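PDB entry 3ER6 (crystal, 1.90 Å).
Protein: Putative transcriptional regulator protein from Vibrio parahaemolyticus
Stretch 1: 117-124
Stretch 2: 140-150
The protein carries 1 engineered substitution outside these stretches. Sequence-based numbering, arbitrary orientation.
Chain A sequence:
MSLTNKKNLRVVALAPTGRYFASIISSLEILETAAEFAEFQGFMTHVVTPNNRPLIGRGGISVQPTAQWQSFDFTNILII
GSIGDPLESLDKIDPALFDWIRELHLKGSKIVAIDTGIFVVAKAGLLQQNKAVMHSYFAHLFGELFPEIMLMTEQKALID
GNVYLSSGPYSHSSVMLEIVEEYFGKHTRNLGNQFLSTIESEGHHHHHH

Stretch 1 117-124: GIFVVAKA
Stretch 2, residues 140-150: HLFGELFPEIM

Two helical segments can pack side by side without a single hydrogen bond between them when apolar side chains, here largely aromatic, fill the space between their backbones, and this putative transcriptional regulator supplies a compact example. Stretch 1 is helical, and stretch 2 continues a helix through Leu145 and then passes into a turn. The two helices run nearly parallel, at 11° between their N-to-C directions, with axes 11.4 Å apart at closest approach. The register is set by Phe119 opposite Phe142 (CA to CA 7.1 Å) and Ala122 opposite Phe146 (CA to CA 7.4 Å).

Gly117 lies out of reach, but its O accepts from Val121 N at 3.2 Å. Ile118 (chi1 m, chi2 t) makes the first contact, its CG2 lying 3.9 Å from Phe142 CE1.

Phe119 contributes the largest covered area. Its CA-to-CB bond points sideways, yet chi1 of -78° and chi2 of 68° bring the ring's end nearer the partner, where Phe119 CZ lies 3.6 Å from Phe142 N and 3.7 Å from Phe142 CB. Phe142 (chi1 -166°, chi2 90°) turns its ring edge toward the Phe119 face, with the planes at 83° and the centroids 5.1 Å apart. Leu145 (chi1 m, chi2 t) meets the edge of the Phe119 ring, CD1 to CE2 3.9 Å, while Leu141 (chi1 t, chi2 p) brings CG to 4.0 Å from the same CE2. Phe119 CD2 also lies 3.8 Å from Phe146 CE2.

Val120 (chi1 t) points away, and Val121 (chi1 m) makes no contact.

Ala122 shows how a small side chain admits a large one. Ala122 CB points toward stretch 2 and sits 3.5 Å from the Phe146 ring centroid, only 3° off the ring normal, a CH-pi contact. Ala122 CB also touches Phe142 CZ at 3.8 Å and Ile149 CD1 at 3.5 Å. Phe146 (chi1 -54°, chi2 -73°) is the first residue to leave helical phi/psi, at -128/63, although its N still bonds to Phe142 O at 2.8 Å. A type I turn from Phe146 to Ile149, with Pro147 at -68/-15 and Glu148 at -80/-7, is closed by Ile149 N to Phe146 O at 2.9 Å. Ile149 (phi/psi -100/121, chi1 m, chi2 t) thus follows the turn back to Ala122.

Lys123 places its N 3.5 Å from Phe146 CE1, but that N bonds to Phe119 O at 3.0 Å within its own helix. Its extended chain (chi1 to chi3 all t, chi4 35°) leads away from stretch 2. Ala124, pointing away, makes no contact.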

# COMPACT_ATOMS: atom_id res chain seq x y z
N GLY A 117 -6.61 0.57 12.70
CA GLY A 117 -8.08 0.32 12.52
C GLY A 117 -8.55 -0.75 13.50
O GLY A 117 -9.76 -0.78 13.89
N ILE A 118 -7.65 -1.63 13.93
CA ILE A 118 -8.02 -2.63 14.95
C ILE A 118 -8.49 -1.97 16.29
O ILE A 118 -9.43 -2.47 16.93
CB ILE A 118 -6.92 -3.73 15.17
CG1 ILE A 118 -6.75 -4.55 13.89
CG2 ILE A 118 -7.30 -4.66 16.41
CD1 ILE A 118 -5.44 -5.26 13.77
N PHE A 119 -7.91 -0.83 16.64
CA PHE A 119 -8.29 -0.11 17.85
C PHE A 119 -9.75 0.36 17.70
O PHE A 119 -10.48 0.45 18.71
CB PHE A 119 -7.38 1.12 18.09
CG PHE A 119 -6.03 0.79 18.67
CD1 PHE A 119 -5.08 0.09 17.92
CD2 PHE A 119 -5.70 1.20 19.97
CE1 PHE A 119 -3.83 -0.20 18.46
CE2 PHE A 119 -4.45 0.88 20.51
CZ PHE A 119 -3.52 0.20 19.74
N VAL A 120 -10.16 0.72 16.48
CA VAL A 120 -11.55 1.14 16.23
C VAL A 120 -12.55 -0.02 16.47
O VAL A 120 -13.57 0.13 17.19
CB VAL A 120 -11.74 1.68 14.78
CG1 VAL A 120 -13.19 2.13 14.55
CG2 VAL A 120 -10.75 2.85 14.50
N VAL A 121 -12.25 -1.19 15.90
CA VAL A 121 -13.17 -2.32 16.14
C VAL A 121 -13.13 -2.75 17.66
O VAL A 121 -14.15 -3.14 18.21
CB VAL A 121 -12.92 -3.54 15.20
CG1 VAL A 121 -13.09 -3.13 13.76
CG2 VAL A 121 -11.55 -4.10 15.42
N ALA A 122 -11.96 -2.65 18.32
CA ALA A 122 -11.89 -2.93 19.78
C ALA A 122 -12.83 -2.01 20.53
O ALA A 122 -13.70 -2.49 21.27
CB ALA A 122 -10.44 -2.82 20.33
N LYS A 123 -12.65 -0.70 20.35
CA LYS A 123 -13.50 0.30 20.97
C LYS A 123 -14.99 0.07 20.70
O LYS A 123 -15.81 0.21 21.59
CB LYS A 123 -13.11 1.70 20.50
CG LYS A 123 -13.89 2.78 21.20
CD LYS A 123 -13.26 4.13 20.91
CE LYS A 123 -13.94 5.24 21.65
NZ LYS A 123 -14.39 4.75 23.01
N ALA A 124 -15.34 -0.32 19.49
CA ALA A 124 -16.71 -0.49 19.11
C ALA A 124 -17.31 -1.81 19.65
O ALA A 124 -18.46 -2.00 19.50
CB ALA A 124 -16.87 -0.42 17.60
N HIS A 140 1.72 -2.50 23.17
CA HIS A 140 1.64 -2.00 24.55
C HIS A 140 0.40 -1.11 24.75
O HIS A 140 -0.38 -1.29 25.68
CB HIS A 140 2.89 -1.21 24.93
CG HIS A 140 2.83 -0.69 26.33
ND1 HIS A 140 3.01 -1.49 27.44
CD2 HIS A 140 2.53 0.54 26.81
CE1 HIS A 140 2.86 -0.77 28.53
NE2 HIS A 140 2.56 0.47 28.18
N LEU A 141 0.22 -0.13 23.87
CA LEU A 141 -0.91 0.78 23.97
C LEU A 141 -2.23 0.02 23.92
O LEU A 141 -3.13 0.27 24.74
CB LEU A 141 -0.84 1.87 22.90
CG LEU A 141 -1.98 2.91 22.89
CD1 LEU A 141 -2.01 3.72 24.20
CD2 LEU A 141 -1.82 3.87 21.71
N PHE A 142 -2.35 -0.90 22.97
CA PHE A 142 -3.57 -1.73 22.90
C PHE A 142 -3.81 -2.40 24.27
O PHE A 142 -4.95 -2.46 24.76
CB PHE A 142 -3.43 -2.81 21.86
CG PHE A 142 -4.73 -3.47 21.51
CD1 PHE A 142 -5.51 -2.95 20.48
CD2 PHE A 142 -5.19 -4.58 22.21
CE1 PHE A 142 -6.73 -3.54 20.15
CE2 PHE A 142 -6.39 -5.18 21.88
CZ PHE A 142 -7.17 -4.63 20.83
N GLY A 143 -2.75 -2.91 24.87
CA GLY A 143 -2.86 -3.49 26.23
C GLY A 143 -3.32 -2.50 27.29
O GLY A 143 -4.09 -2.86 28.17
N GLU A 144 -2.86 -1.26 27.22
CA GLU A 144 -3.30 -0.22 28.15
C GLU A 144 -4.77 0.13 27.97
O GLU A 144 -5.53 0.23 28.93
CB GLU A 144 -2.43 1.03 27.99
CG GLU A 144 -0.95 0.76 28.21
CD GLU A 144 -0.64 0.17 29.61
OE1 GLU A 144 -0.21 0.96 30.49
OE2 GLU A 144 -0.80 -1.07 29.84
N LEU A 145 -5.21 0.26 26.71
CA LEU A 145 -6.61 0.65 26.44
C LEU A 145 -7.64 -0.46 26.58
O LEU A 145 -8.81 -0.20 26.94
CB LEU A 145 -6.71 1.37 25.05
CG LEU A 145 -5.72 2.53 24.90
CD1 LEU A 145 -5.73 3.14 23.45
CD2 LEU A 145 -6.07 3.58 25.91
N PHE A 146 -7.26 -1.68 26.18
CA PHE A 146 -8.17 -2.81 26.12
C PHE A 146 -7.55 -3.97 26.89
O PHE A 146 -7.29 -5.04 26.30
CB PHE A 146 -8.45 -3.20 24.65
CG PHE A 146 -8.92 -2.03 23.80
CD1 PHE A 146 -10.22 -1.52 23.95
CD2 PHE A 146 -8.04 -1.39 22.92
CE1 PHE A 146 -10.64 -0.40 23.21
CE2 PHE A 146 -8.43 -0.27 22.17
CZ PHE A 146 -9.74 0.24 22.33
N PRO A 147 -7.34 -3.81 28.21
CA PRO A 147 -6.66 -4.92 28.88
C PRO A 147 -7.57 -6.13 28.92
O PRO A 147 -7.07 -7.23 29.13
CB PRO A 147 -6.36 -4.38 30.29
CG PRO A 147 -7.43 -3.32 30.50
CD PRO A 147 -7.53 -2.66 29.09
N GLU A 148 -8.87 -5.94 28.66
CA GLU A 148 -9.82 -7.07 28.62
C GLU A 148 -9.77 -7.86 27.31
O GLU A 148 -10.42 -8.90 27.18
CB GLU A 148 -11.25 -6.58 28.88
CG GLU A 148 -11.94 -5.74 27.74
CD GLU A 148 -11.46 -4.28 27.62
OE1 GLU A 148 -10.51 -3.87 28.36
OE2 GLU A 148 -12.03 -3.55 26.77
N ILE A 149 -9.02 -7.35 26.34
CA ILE A 149 -8.86 -8.06 25.08
C ILE A 149 -7.51 -8.81 25.08
O ILE A 149 -6.46 -8.21 25.25
CB ILE A 149 -8.99 -7.13 23.86
CG1 ILE A 149 -10.36 -6.42 23.90
CG2 ILE A 149 -8.76 -7.94 22.53
CD1 ILE A 149 -10.56 -5.35 22.80
N MET A 150 -7.55 -10.12 24.92
CA MET A 150 -6.32 -10.88 24.87
C MET A 150 -5.65 -10.74 23.51
O MET A 150 -6.26 -11.05 22.50
CB MET A 150 -6.63 -12.35 25.11
CG MET A 150 -5.40 -13.30 25.28
SD MET A 150 -5.97 -15.05 25.39
CE MET A 150 -4.43 -15.89 25.01